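Local coordinates for cytochrome c-552/4 domain-containing protein (Ignicoccus hospitalis KIN4/I, PDB 4QO5), which is a membrane-associated octaheme cytochrome c of unproven function that probably carries or exchanges electrons through its covalently bound hemes, at residues A[133-147]-A[159-171]. Sequence-based numbering, arbitrary orientation.
Sequences LMHNPIYRALVNAST and ERTSQETSCLACH. With HEC (heme c), chain E; NAG (2-acetamido-2-deoxy-beta-D-glucopyranose), chain K.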
ATOM      1  N   LEU A 133      18.852  -1.333  19.819  1.00 22.83           N
ATOM      2  CA  LEU A 133      17.992  -2.500  19.741  1.00 24.43           C
ATOM      3  C   LEU A 133      18.595  -3.710  20.442  1.00 25.31           C
ATOM      4  O   LEU A 133      17.979  -4.302  21.329  1.00 26.58           O
ATOM      5  CB  LEU A 133      17.719  -2.859  18.269  1.00 20.54           C
ATOM      6  CG  LEU A 133      16.747  -4.014  18.075  1.00 23.51           C
ATOM      7  CD1 LEU A 133      15.437  -3.635  18.737  1.00 23.92           C
ATOM      8  CD2 LEU A 133      16.545  -4.309  16.595  1.00 26.33           C
ATOM      9  N   MET A 134      19.809  -4.078  20.047  1.00 24.09           N
ATOM     10  CA  MET A 134      20.328  -5.399  20.384  1.00 30.63           C
ATOM     11  C   MET A 134      21.035  -5.462  21.734  1.00 27.64           C
ATOM     12  O   MET A 134      21.091  -6.514  22.358  1.00 28.24           O
ATOM     13  CB  MET A 134      21.222  -5.919  19.255  1.00 26.05           C
ATOM     14  CG  MET A 134      20.440  -6.085  17.943  1.00 27.89           C
ATOM     15  SD  MET A 134      19.342  -7.527  17.936  1.00 27.10           S
ATOM     16  CE  MET A 134      20.526  -8.831  17.540  1.00 25.04           C
ATOM     17  N   HIS A 135      21.550  -4.326  22.188  1.00 26.83           N
ATOM     18  CA  HIS A 135      22.207  -4.253  23.490  1.00 25.67           C
ATOM     19  C   HIS A 135      21.306  -3.678  24.583  1.00 31.34           C
ATOM     20  O   HIS A 135      21.772  -3.323  25.663  1.00 31.32           O
ATOM     21  CB  HIS A 135      23.511  -3.467  23.391  1.00 28.43           C
ATOM     22  CG  HIS A 135      24.619  -4.240  22.751  1.00 37.53           C
ATOM     23  ND1 HIS A 135      25.926  -4.162  23.178  1.00 41.13           N
ATOM     24  CD2 HIS A 135      24.610  -5.128  21.727  1.00 42.84           C
ATOM     25  CE1 HIS A 135      26.676  -4.962  22.441  1.00 44.96           C
ATOM     26  NE2 HIS A 135      25.903  -5.559  21.552  1.00 40.98           N
ATOM     27  N   ASN A 136      20.017  -3.567  24.287  1.00 24.23           N
ATOM     28  CA  ASN A 136      19.021  -3.289  25.311  1.00 23.70           C
ATOM     29  C   ASN A 136      18.377  -4.623  25.670  1.00 31.51           C
ATOM     30  O   ASN A 136      17.740  -5.254  24.812  1.00 29.73           O
ATOM     31  CB  ASN A 136      17.968  -2.301  24.779  1.00 25.84           C
ATOM     32  CG  ASN A 136      16.969  -1.880  25.835  1.00 29.29           C
ATOM     33  OD1 ASN A 136      16.366  -2.719  26.510  1.00 26.48           O
ATOM     34  ND2 ASN A 136      16.795  -0.566  25.995  1.00 26.95           N
ATOM     35  N   PRO A 137      18.543  -5.071  26.924  1.00 27.24           N
ATOM     36  CA  PRO A 137      18.061  -6.415  27.261  1.00 33.97           C
ATOM     37  C   PRO A 137      16.554  -6.569  27.066  1.00 32.64           C
ATOM     38  O   PRO A 137      16.116  -7.637  26.651  1.00 32.30           O
ATOM     39  CB  PRO A 137      18.464  -6.588  28.731  1.00 34.33           C
ATOM     40  CG  PRO A 137      18.693  -5.208  29.240  1.00 39.36           C
ATOM     41  CD  PRO A 137      19.182  -4.402  28.072  1.00 32.88           C
ATOM     42  N   ILE A 138      15.781  -5.522  27.341  1.00 25.24           N
ATOM     43  CA  ILE A 138      14.334  -5.592  27.140  1.00 25.16           C
ATOM     44  C   ILE A 138      13.990  -5.621  25.660  1.00 23.43           C
ATOM     45  O   ILE A 138      13.200  -6.451  25.223  1.00 27.11           O
ATOM     46  CB  ILE A 138      13.593  -4.410  27.812  1.00 29.82           C
ATOM     47  CG1 ILE A 138      13.898  -4.366  29.307  1.00 29.19           C
ATOM     48  CG2 ILE A 138      12.085  -4.514  27.582  1.00 25.39           C
ATOM     49  CD1 ILE A 138      13.517  -5.622  30.057  1.00 35.16           C
ATOM     50  N   TYR A 139      14.598  -4.735  24.874  1.00 21.89           N
ATOM     51  CA  TYR A 139      14.266  -4.685  23.454  1.00 19.64           C
ATOM     52  C   TYR A 139      14.766  -5.939  22.750  1.00 23.70           C
ATOM     53  O   TYR A 139      14.136  -6.429  21.816  1.00 23.02           O
ATOM     54  CB  TYR A 139      14.831  -3.435  22.769  1.00 21.99           C
ATOM     55  CG  TYR A 139      14.367  -2.129  23.407  1.00 26.63           C
ATOM     56  CD1 TYR A 139      13.343  -2.117  24.346  1.00 27.12           C
ATOM     57  CD2 TYR A 139      14.961  -0.917  23.069  1.00 23.84           C
ATOM     58  CE1 TYR A 139      12.931  -0.932  24.944  1.00 29.76           C
ATOM     59  CE2 TYR A 139      14.548   0.276  23.655  1.00 24.06           C
ATOM     60  CZ  TYR A 139      13.537   0.257  24.591  1.00 28.37           C
ATOM     61  OH  TYR A 139      13.131   1.434  25.184  1.00 31.97           O
ATOM     62  N   ARG A 140      15.903  -6.455  23.200  1.00 23.95           N
ATOM     63  CA  ARG A 140      16.433  -7.680  22.608  1.00 21.65           C
ATOM     64  C   ARG A 140      15.526  -8.869  22.908  1.00 22.12           C
ATOM     65  O   ARG A 140      15.416  -9.807  22.102  1.00 25.90           O
ATOM     66  CB  ARG A 140      17.862  -7.928  23.100  1.00 20.98           C
ATOM     67  CG  ARG A 140      18.478  -9.226  22.629  1.00 25.26           C
ATOM     68  CD  ARG A 140      18.525  -9.300  21.105  1.00 27.92           C
ATOM     69  NE  ARG A 140      19.370 -10.401  20.648  1.00 28.38           N
ATOM     70  CZ  ARG A 140      20.701 -10.380  20.689  1.00 28.95           C
ATOM     71  NH1 ARG A 140      21.332  -9.314  21.168  1.00 29.40           N
ATOM     72  NH2 ARG A 140      21.399 -11.418  20.248  1.00 27.03           N
ATOM     73  N   ALA A 141      14.872  -8.830  24.064  1.00 23.51           N
ATOM     74  CA  ALA A 141      13.906  -9.858  24.406  1.00 25.70           C
ATOM     75  C   ALA A 141      12.725  -9.826  23.432  1.00 25.71           C
ATOM     76  O   ALA A 141      12.188 -10.874  23.055  1.00 25.12           O
ATOM     77  CB  ALA A 141      13.437  -9.690  25.833  1.00 26.35           C
ATOM     78  N   LEU A 142      12.335  -8.623  23.014  1.00 24.32           N
ATOM     79  CA  LEU A 142      11.269  -8.469  22.026  1.00 25.28           C
ATOM     80  C   LEU A 142      11.727  -9.012  20.671  1.00 25.69           C
ATOM     81  O   LEU A 142      10.978  -9.722  19.989  1.00 24.07           O
ATOM     82  CB  LEU A 142      10.847  -7.004  21.904  1.00 24.23           C
ATOM     83  CG  LEU A 142       9.678  -6.742  20.940  1.00 28.21           C
ATOM     84  CD1 LEU A 142       8.464  -7.568  21.342  1.00 27.82           C
ATOM     85  CD2 LEU A 142       9.336  -5.259  20.918  1.00 27.79           C
ATOM     86  N   VAL A 143      12.962  -8.682  20.292  1.00 23.37           N
ATOM     87  CA  VAL A 143      13.567  -9.226  19.077  1.00 26.35           C
ATOM     88  C   VAL A 143      13.477 -10.740  19.107  1.00 26.88           C
ATOM     89  O   VAL A 143      12.969 -11.377  18.178  1.00 23.79           O
ATOM     90  CB  VAL A 143      15.054  -8.820  18.932  1.00 26.95           C
ATOM     91  CG1 VAL A 143      15.735  -9.659  17.853  1.00 22.68           C
ATOM     92  CG2 VAL A 143      15.188  -7.330  18.628  1.00 23.43           C
ATOM     93  N   ASN A 144      13.949 -11.315  20.201  1.00 23.52           N
ATOM     94  CA  ASN A 144      13.929 -12.750  20.360  1.00 25.24           C
ATOM     95  C   ASN A 144      12.571 -13.415  20.320  1.00 26.63           C
ATOM     96  O   ASN A 144      12.405 -14.463  19.685  1.00 26.08           O
ATOM     97  CB  ASN A 144      14.575 -13.104  21.665  1.00 29.90           C
ATOM     98  CG  ASN A 144      15.997 -13.350  21.499  1.00 38.63           C
ATOM     99  OD1 ASN A 144      16.701 -12.598  20.790  1.00 22.44           O
ATOM    100  ND2 ASN A 144      16.452 -14.458  22.067  1.00 51.91           N
ATOM    101  N   ALA A 145      11.612 -12.823  21.028  1.00 23.95           N
ATOM    102  CA  ALA A 145      10.254 -13.369  21.062  1.00 23.11           C
ATOM    103  C   ALA A 145       9.613 -13.328  19.682  1.00 25.73           C
ATOM    104  O   ALA A 145       8.698 -14.108  19.382  1.00 28.72           O
ATOM    105  CB  ALA A 145       9.396 -12.597  22.072  1.00 25.99           C
ATOM    106  N   SER A 146      10.096 -12.422  18.837  1.00 24.00           N
ATOM    107  CA  SER A 146       9.457 -12.184  17.549  1.00 24.04           C
ATOM    108  C   SER A 146      10.073 -12.983  16.412  1.00 25.73           C
ATOM    109  O   SER A 146       9.497 -13.057  15.339  1.00 27.05           O
ATOM    110  CB  SER A 146       9.508 -10.696  17.194  1.00 25.36           C
ATOM    111  OG  SER A 146       8.871  -9.907  18.180  1.00 24.83           O
ATOM    112  N   THR A 147      11.251 -13.565  16.637  1.00 21.80           N
ATOM    113  CA  THR A 147      12.021 -14.144  15.541  1.00 24.99           C
ATOM    114  C   THR A 147      12.619 -15.505  15.856  1.00 26.32           C
ATOM    115  O   THR A 147      13.408 -16.033  15.076  1.00 28.00           O
ATOM    116  CB  THR A 147      13.187 -13.225  15.154  1.00 26.92           C
ATOM    117  OG1 THR A 147      14.033 -13.046  16.300  1.00 24.45           O
ATOM    118  CG2 THR A 147      12.674 -11.867  14.683  1.00 24.93           C
ATOM    119  N   GLU A 159      20.502 -14.295  15.309  1.00 24.49           N
ATOM    120  CA  GLU A 159      21.035 -13.044  14.777  1.00 26.32           C
ATOM    121  C   GLU A 159      21.458 -13.089  13.316  1.00 25.02           C
ATOM    122  O   GLU A 159      21.280 -12.108  12.580  1.00 25.63           O
ATOM    123  CB  GLU A 159      22.210 -12.539  15.631  1.00 26.11           C
ATOM    124  CG  GLU A 159      22.658 -11.133  15.221  1.00 29.68           C
ATOM    125  CD  GLU A 159      23.563 -10.470  16.235  1.00 34.05           C
ATOM    126  OE1 GLU A 159      23.740 -11.028  17.339  1.00 31.78           O
ATOM    127  OE2 GLU A 159      24.101  -9.388  15.918  1.00 30.00           O
ATOM    128  N   ARG A 160      22.026 -14.219  12.901  1.00 25.85           N
ATOM    129  CA  ARG A 160      22.562 -14.335  11.551  1.00 26.44           C
ATOM    130  C   ARG A 160      21.520 -14.827  10.539  1.00 31.36           C
ATOM    131  O   ARG A 160      21.797 -14.889   9.337  1.00 28.57           O
ATOM    132  CB  ARG A 160      23.774 -15.272  11.545  1.00 30.15           C
ATOM    133  N   THR A 161      20.330 -15.187  11.014  1.00 28.49           N
ATOM    134  CA  THR A 161      19.305 -15.716  10.108  1.00 21.22           C
ATOM    135  C   THR A 161      17.992 -14.932  10.170  1.00 22.17           C
ATOM    136  O   THR A 161      17.831 -13.941   9.466  1.00 21.09           O
ATOM    137  CB  THR A 161      19.052 -17.229  10.306  1.00 28.39           C
ATOM    138  OG1 THR A 161      18.674 -17.499  11.668  1.00 26.40           O
ATOM    139  CG2 THR A 161      20.309 -18.032   9.950  1.00 30.29           C
ATOM    140  N   SER A 162      17.058 -15.376  10.997  1.00 20.73           N
ATOM    141  CA  SER A 162      15.755 -14.693  11.069  1.00 22.26           C
ATOM    142  C   SER A 162      15.857 -13.213  11.425  1.00 24.97           C
ATOM    143  O   SER A 162      15.094 -12.392  10.910  1.00 24.11           O
ATOM    144  CB  SER A 162      14.820 -15.406  12.045  1.00 24.11           C
ATOM    145  OG  SER A 162      15.356 -15.381  13.356  1.00 24.33           O
ATOM    146  N   GLN A 163      16.815 -12.858  12.281  1.00 22.72           N
ATOM    147  CA  GLN A 163      16.910 -11.480  12.718  1.00 23.70           C
ATOM    148  C   GLN A 163      17.592 -10.637  11.646  1.00 23.67           C
ATOM    149  O   GLN A 163      17.323  -9.448  11.512  1.00 22.35           O
ATOM    150  CB  GLN A 163      17.604 -11.394  14.085  1.00 23.87           C
ATOM    151  CG  GLN A 163      16.757 -12.066  15.162  1.00 23.33           C
ATOM    152  CD  GLN A 163      17.480 -12.324  16.461  1.00 27.28           C
ATOM    153  OE1 GLN A 163      18.618 -11.887  16.665  1.00 26.38           O
ATOM    154  NE2 GLN A 163      16.818 -13.047  17.361  1.00 26.45           N
ATOM    155  N   GLU A 164      18.461 -11.268  10.866  1.00 25.15           N
ATOM    156  CA  GLU A 164      19.185 -10.549   9.820  1.00 22.14           C
ATOM    157  C   GLU A 164      18.276 -10.130   8.675  1.00 24.94           C
ATOM    158  O   GLU A 164      18.458  -9.061   8.072  1.00 27.10           O
ATOM    159  CB  GLU A 164      20.369 -11.388   9.302  1.00 23.88           C
ATOM    160  CG  GLU A 164      21.123 -10.695   8.184  1.00 26.81           C
ATOM    161  CD  GLU A 164      22.502 -11.281   7.957  1.00 35.88           C
ATOM    162  OE1 GLU A 164      22.844 -11.510   6.781  1.00 40.22           O
ATOM    163  OE2 GLU A 164      23.239 -11.503   8.946  1.00 32.69           O
ATOM    164  N   THR A 165      17.285 -10.964   8.377  1.00 22.74           N
ATOM    165  CA  THR A 165      16.363 -10.668   7.297  1.00 19.75           C
ATOM    166  C   THR A 165      15.204  -9.803   7.783  1.00 19.13           C
ATOM    167  O   THR A 165      14.437  -9.290   6.962  1.00 24.60           O
ATOM    168  CB  THR A 165      15.824 -11.951   6.646  1.00 25.30           C
ATOM    169  OG1 THR A 165      15.313 -11.639   5.349  1.00 30.17           O
ATOM    170  CG2 THR A 165      14.721 -12.580   7.496  1.00 24.20           C
ATOM    171  N   SER A 166      15.085  -9.648   9.106  1.00 21.80           N
ATOM    172  CA  SER A 166      13.997  -8.841   9.685  1.00 19.74           C
ATOM    173  C   SER A 166      14.484  -7.562  10.373  1.00 19.86           C
ATOM    174  O   SER A 166      14.840  -6.602   9.688  1.00 19.82           O
ATOM    175  CB  SER A 166      13.090  -9.679  10.605  1.00 22.38           C
ATOM    176  OG  SER A 166      13.792 -10.317  11.644  1.00 23.30           O
ATOM    177  N   CYS A 167      14.537  -7.556  11.699  1.00 18.00           N
ATOM    178  CA  CYS A 167      14.888  -6.318  12.432  1.00 19.23           C
ATOM    179  C   CYS A 167      16.179  -5.694  11.929  1.00 22.92           C
ATOM    180  O   CYS A 167      16.253  -4.482  11.766  1.00 22.35           O
ATOM    181  CB  CYS A 167      15.065  -6.539  13.924  1.00 22.41           C
ATOM    182  SG  CYS A 167      14.072  -7.776  14.713  1.00 25.23           S
ATOM    183  N   LEU A 168      17.210  -6.513  11.699  1.00 19.84           N
ATOM    184  CA  LEU A 168      18.518  -5.941  11.393  1.00 19.91           C
ATOM    185  C   LEU A 168      18.624  -5.374   9.981  1.00 19.85           C
ATOM    186  O   LEU A 168      19.544  -4.618   9.684  1.00 21.25           O
ATOM    187  CB  LEU A 168      19.637  -6.949  11.687  1.00 20.24           C
ATOM    188  CG  LEU A 168      19.522  -7.500  13.108  1.00 18.22           C
ATOM    189  CD1 LEU A 168      20.683  -8.437  13.403  1.00 24.81           C
ATOM    190  CD2 LEU A 168      19.490  -6.362  14.145  1.00 23.47           C
ATOM    191  N   ALA A 169      17.679  -5.720   9.105  1.00 21.76           N
ATOM    192  CA  ALA A 169      17.650  -5.119   7.773  1.00 20.60           C
ATOM    193  C   ALA A 169      17.451  -3.596   7.851  1.00 23.55           C
ATOM    194  O   ALA A 169      17.972  -2.837   7.028  1.00 25.27           O
ATOM    195  CB  ALA A 169      16.546  -5.751   6.916  1.00 21.28           C
ATOM    196  N   CYS A 170      16.673  -3.143   8.823  1.00 23.07           N
ATOM    197  CA  CYS A 170      16.478  -1.707   8.969  1.00 17.64           C
ATOM    198  C   CYS A 170      17.398  -1.085   9.982  1.00 16.86           C
ATOM    199  O   CYS A 170      17.884   0.019   9.762  1.00 20.12           O
ATOM    200  CB  CYS A 170      15.060  -1.403   9.390  1.00 17.44           C
ATOM    201  SG  CYS A 170      13.980  -2.029   8.084  1.00 27.23           S
ATOM    202  N   HIS A 171      17.597  -1.783  11.097  1.00 16.39           N
ATOM    203  CA  HIS A 171      18.419  -1.267  12.191  1.00 18.49           C
ATOM    204  C   HIS A 171      19.928  -1.371  11.935  1.00 18.65           C
ATOM    205  O   HIS A 171      20.705  -0.573  12.466  1.00 21.86           O
ATOM    206  CB  HIS A 171      18.083  -1.993  13.510  1.00 20.17           C
ATOM    207  CG  HIS A 171      16.778  -1.573  14.115  1.00 23.34           C
ATOM    208  ND1 HIS A 171      16.701  -0.720  15.199  1.00 19.85           N
ATOM    209  CD2 HIS A 171      15.499  -1.891  13.792  1.00 23.11           C
ATOM    210  CE1 HIS A 171      15.433  -0.527  15.513  1.00 20.42           C
ATOM    211  NE2 HIS A 171      14.688  -1.229  14.679  1.00 21.04           N
TER
HETATM  212 FE   HEC E 604      12.458  -1.302  14.738  1.00 22.23          FE
HETATM  213  CHA HEC E 604      12.713   1.763  16.370  1.00 22.11           C
HETATM  214  CHB HEC E 604      12.301  -2.831  17.795  1.00 23.62           C
HETATM  215  CHC HEC E 604      11.998  -4.349  13.207  1.00 22.02           C
HETATM  216  CHD HEC E 604      12.054   0.273  11.758  1.00 21.50           C
HETATM  217  NA  HEC E 604      12.449  -0.633  16.690  1.00 21.18           N
HETATM  218  C1A HEC E 604      12.682   0.639  17.156  1.00 22.34           C
HETATM  219  C2A HEC E 604      12.881   0.572  18.590  1.00 24.42           C
HETATM  220  C3A HEC E 604      12.753  -0.703  18.952  1.00 22.53           C
HETATM  221  C4A HEC E 604      12.476  -1.477  17.776  1.00 20.31           C
HETATM  222  CMA HEC E 604      12.849  -1.332  20.356  1.00 23.44           C
HETATM  223  CAA HEC E 604      13.207   1.759  19.527  1.00 21.68           C
HETATM  224  CBA HEC E 604      14.718   1.659  19.768  1.00 26.48           C
HETATM  225  CGA HEC E 604      15.263   2.810  20.585  1.00 33.65           C
HETATM  226  O1A HEC E 604      15.703   2.578  21.741  1.00 33.68           O
HETATM  227  O2A HEC E 604      15.259   3.954  20.076  1.00 38.47           O
HETATM  228  NB  HEC E 604      12.233  -3.174  15.381  1.00 21.03           N
HETATM  229  C1B HEC E 604      12.156  -3.614  16.680  1.00 21.52           C
HETATM  230  C2B HEC E 604      12.008  -5.045  16.702  1.00 22.39           C
HETATM  231  C3B HEC E 604      11.848  -5.438  15.431  1.00 29.80           C
HETATM  232  C4B HEC E 604      12.055  -4.290  14.580  1.00 24.89           C
HETATM  233  CMB HEC E 604      11.813  -5.859  18.005  1.00 23.55           C
HETATM  234  CAB HEC E 604      11.546  -6.813  14.793  1.00 33.33           C
HETATM  235  CBB HEC E 604      10.881  -7.925  15.632  1.00 28.77           C
HETATM  236  NC  HEC E 604      12.046  -1.955  12.897  1.00 22.68           N
HETATM  237  C1C HEC E 604      11.998  -3.240  12.407  1.00 25.59           C
HETATM  238  C2C HEC E 604      12.115  -3.197  10.963  1.00 20.99           C
HETATM  239  C3C HEC E 604      11.955  -1.901  10.657  1.00 25.19           C
HETATM  240  C4C HEC E 604      12.028  -1.104  11.823  1.00 23.18           C
HETATM  241  CMC HEC E 604      11.904  -4.459  10.086  1.00 22.13           C
HETATM  242  CAC HEC E 604      11.840  -1.086   9.380  1.00 33.20           C
HETATM  243  CBC HEC E 604      10.711  -1.669   8.477  1.00 34.75           C
HETATM  244  ND  HEC E 604      12.404   0.697  14.153  1.00 22.53           N
HETATM  245  C1D HEC E 604      12.197   1.108  12.849  1.00 23.04           C
HETATM  246  C2D HEC E 604      12.119   2.543  12.815  1.00 20.20           C
HETATM  247  C3D HEC E 604      12.306   3.011  14.251  1.00 20.18           C
HETATM  248  C4D HEC E 604      12.478   1.801  15.014  1.00 23.51           C
HETATM  249  CMD HEC E 604      11.891   3.420  11.580  1.00 23.29           C
HETATM  250  CAD HEC E 604      12.275   4.462  14.788  1.00 19.44           C
HETATM  251  CBD HEC E 604      10.810   4.884  14.827  1.00 22.34           C
HETATM  252  CGD HEC E 604      10.636   6.198  15.540  1.00 21.28           C
HETATM  253  O1D HEC E 604       9.562   6.823  15.355  1.00 23.69           O
HETATM  254  O2D HEC E 604      11.550   6.625  16.279  1.00 22.44           O
HETATM  255  C1  NAG K 610      18.844 -13.086  22.667  1.00 37.40           C
HETATM  256  C2  NAG K 610      18.969 -13.307  24.133  1.00 33.69           C
HETATM  257  C3  NAG K 610      20.383 -13.778  24.429  1.00 34.63           C
HETATM  258  C4  NAG K 610      20.691 -15.037  23.605  1.00 37.01           C
HETATM  259  C5  NAG K 610      20.316 -14.847  22.127  1.00 36.11           C
HETATM  260  C6  NAG K 610      20.392 -16.123  21.319  1.00 38.92           C
HETATM  261  C7  NAG K 610      17.501 -11.907  25.540  1.00 31.84           C
HETATM  262  C8  NAG K 610      17.359 -10.592  26.250  1.00 30.21           C
HETATM  263  N2  NAG K 610      18.650 -12.094  24.879  1.00 32.52           N
HETATM  264  O3  NAG K 610      20.527 -14.013  25.823  1.00 39.23           O
HETATM  265  O4  NAG K 610      22.076 -15.340  23.652  1.00 44.22           O
HETATM  266  O5  NAG K 610      18.981 -14.338  21.990  1.00 32.13           O
HETATM  267  O6  NAG K 610      19.870 -17.238  22.029  1.00 43.02           O
HETATM  268  O7  NAG K 610      16.614 -12.761  25.580  1.00 31.08           O
HETATM  269  O   HOH W   1      19.566 -13.081  18.972  1.00 38.21           O
HETATM  270  O   HOH W   2       9.952  -1.082  14.787  1.00 31.95           O
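The CD2 methyl of L133 lies over the face of the H171 ring, 3.7 Å from its centroid, a CH-pi contact against the flank of the ligand whose NE2 binds the heme FE at 2.2 Å; a water lies on the other axial side, 2.5 Å from FE. L133 gets there with CG anti to its own N (chi1 -176°), which also sets CD1 over the porphyrin face, 3.4 Å from the meso carbon CHB. Beside it, V143 sends CG1 to the Q163 amide and CG2 to a heme methyl, close to C167, a thioether cysteine of the CxxCH motif. Further out, Q163 sits as a knob among M134, V143, N144 and T147, its NE2 donating to T147 OG1 at 3.0 Å nearly in the amide plane. S162 OG donates to T147 O at 2.7 Å. R140 holds M134 O through NH1 (3.1 Å), carries M134 CE over its guanidinium face, and its NH2 donates to a water 2.8 Å from Q163 OE1; E159 OE1, whose OE2 bonds Y130, offers only a long, out-of-plane salt bridge. A leucine at R140 would probably leave M134 O and the water without these donors. Within the cytochrome c554 family region, apolar contacts flanking the ligand and polar bonds farther out thus jointly fix heme-bearing helix 167-171 against helix 137-147.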